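Local atomic coordinates of EmGH1 (Erythrobacter marinus, PDB entry 5Z87), a protein that is a glycoside hydrolase of family 3 that probably acts as a beta-glucosidase, releasing glucose from the ends of beta-linked glucosides. Residues A[140-144]-A[405-409]. Sequence-based numbering, arbitrary orientation.
Sequences ATQFP and HKLLA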
loop_
_atom_site.group_PDB
_atom_site.type_symbol
_atom_site.label_atom_id
_atom_site.label_comp_id
_atom_site.label_asym_id
_atom_site.label_seq_id
_atom_site.Cartn_x
_atom_site.Cartn_y
_atom_site.Cartn_z
ATOM N N ALA A 140 -14.037 -14.891 33.040
ATOM C CA ALA A 140 -13.035 -15.789 32.467
ATOM C C ALA A 140 -11.632 -15.176 32.533
ATOM O O ALA A 140 -11.470 -13.953 32.576
ATOM C CB ALA A 140 -13.381 -16.134 31.018
ATOM N N THR A 141 -10.617 -16.050 32.549
ATOM C CA THR A 141 -9.216 -15.637 32.608
ATOM C C THR A 141 -8.806 -14.884 31.342
ATOM O O THR A 141 -8.937 -15.404 30.229
ATOM C CB THR A 141 -8.313 -16.850 32.794
ATOM O OG1 THR A 141 -8.909 -17.751 33.730
ATOM C CG2 THR A 141 -6.930 -16.424 33.298
ATOM N N GLN A 142 -8.273 -13.674 31.519
ATOM C CA GLN A 142 -7.859 -12.805 30.416
ATOM C C GLN A 142 -6.342 -12.856 30.273
ATOM O O GLN A 142 -5.614 -12.186 31.009
ATOM C CB GLN A 142 -8.340 -11.381 30.657
ATOM C CG GLN A 142 -9.838 -11.263 30.571
ATOM C CD GLN A 142 -10.384 -11.973 29.344
ATOM O OE1 GLN A 142 -10.241 -11.483 28.224
ATOM N NE2 GLN A 142 -11.020 -13.129 29.549
ATOM N N PHE A 143 -5.869 -13.645 29.319
ATOM C CA PHE A 143 -4.446 -13.749 29.046
ATOM C C PHE A 143 -3.943 -12.500 28.312
ATOM O O PHE A 143 -4.723 -11.611 27.941
ATOM C CB PHE A 143 -4.208 -15.039 28.277
ATOM C CG PHE A 143 -4.572 -16.264 29.058
ATOM C CD1 PHE A 143 -3.673 -16.814 29.967
ATOM C CD2 PHE A 143 -5.820 -16.859 28.908
ATOM C CE1 PHE A 143 -4.009 -17.949 30.706
ATOM C CE2 PHE A 143 -6.163 -17.997 29.637
ATOM C CZ PHE A 143 -5.261 -18.543 30.535
ATOM N N PRO A 144 -2.623 -12.353 28.128
ATOM C CA PRO A 144 -2.143 -11.214 27.335
ATOM C C PRO A 144 -2.724 -11.285 25.928
ATOM O O PRO A 144 -3.007 -12.363 25.403
ATOM C CB PRO A 144 -0.619 -11.389 27.330
ATOM C CG PRO A 144 -0.319 -12.236 28.524
ATOM C CD PRO A 144 -1.501 -13.153 28.657
ATOM N N HIS A 405 -4.775 -20.970 36.367
ATOM C CA HIS A 405 -4.946 -20.198 35.142
ATOM C C HIS A 405 -4.467 -18.760 35.319
ATOM O O HIS A 405 -3.884 -18.180 34.393
ATOM C CB HIS A 405 -6.408 -20.247 34.678
ATOM C CG HIS A 405 -6.815 -21.578 34.101
ATOM N ND1 HIS A 405 -8.052 -21.799 33.528
ATOM C CD2 HIS A 405 -6.139 -22.747 33.995
ATOM C CE1 HIS A 405 -8.121 -23.049 33.103
ATOM N NE2 HIS A 405 -6.973 -23.646 33.370
ATOM N N LYS A 406 -4.696 -18.171 36.498
ATOM C CA LYS A 406 -4.155 -16.840 36.769
ATOM C C LYS A 406 -2.629 -16.863 36.769
ATOM O O LYS A 406 -1.987 -15.940 36.252
ATOM C CB LYS A 406 -4.686 -16.310 38.099
ATOM C CG LYS A 406 -6.157 -15.952 38.073
ATOM C CD LYS A 406 -6.575 -15.124 39.298
ATOM C CE LYS A 406 -6.558 -15.965 40.574
ATOM N NZ LYS A 406 -7.326 -15.318 41.679
ATOM N N LEU A 407 -2.030 -17.929 37.306
ATOM C CA LEU A 407 -0.575 -17.996 37.329
ATOM C C LEU A 407 -0.011 -18.155 35.920
ATOM O O LEU A 407 1.001 -17.525 35.572
ATOM C CB LEU A 407 -0.112 -19.126 38.241
ATOM C CG LEU A 407 1.377 -19.466 38.114
ATOM C CD1 LEU A 407 2.266 -18.282 38.527
ATOM C CD2 LEU A 407 1.708 -20.716 38.910
ATOM N N LEU A 408 -0.663 -18.971 35.087
ATOM C CA LEU A 408 -0.262 -19.054 33.689
ATOM C C LEU A 408 -0.327 -17.681 33.023
ATOM O O LEU A 408 0.607 -17.280 32.321
ATOM C CB LEU A 408 -1.135 -20.066 32.949
ATOM C CG LEU A 408 -0.841 -20.243 31.456
ATOM C CD1 LEU A 408 0.613 -20.636 31.235
ATOM C CD2 LEU A 408 -1.770 -21.286 30.846
ATOM N N ALA A 409 -1.395 -16.921 33.278
ATOM C CA ALA A 409 -1.501 -15.584 32.707
ATOM C C ALA A 409 -0.370 -14.673 33.185
ATOM O O ALA A 409 0.130 -13.834 32.420
ATOM C CB ALA A 409 -2.856 -14.979 33.055
#
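F143 lays its ring obliquely against the helix turn H405 to A409. CD1 sits 3.7 Å from the methyl CB of A409. The next ring atom, CE1, lies 4.0 Å from CG of L408. CE1 also comes to 3.7 Å from the carbonyl O of H405. That oxygen accepts the helix bond from A409 N, at 3.0 Å. CG of F143 stands anti to its own carbonyl carbon (chi1 -63°), which brings the ring up to the helix. T141 covers part of one ring face with its methyl CG2, 3.8 Å above the plane and offset toward the rim. The same CG2 is 3.7 Å from O of H405. T141 and H405 side chains cross at about a right angle, with OG1 of T141 3.7 Å from CB of H405 and near the plane of the imidazole, at its edge. CD of P144 touches O of A409 more lightly.

No hydrogen bond spans the two segments. The contact packs a loop after strand 126-129 of the TIM-barrel-like N-terminal domain of family 3 against helix 403-416, which leads into strand 418-422 of the C-terminal domain.

The polar link is indirect. OE2 of E168, on helix 155-171, is hydrogen-bonded to both T141 OG1 and H405 ND1, and V161 and T165 of that helix touch F143. The CB of Q142 points away from helix 403-416; its NE2 donates almost straight to O of A140 (3.2 Å, 170°), from well above the carbonyl plane. NE2 also bonds O of L135, and the backbone N bonds OE1 of E605.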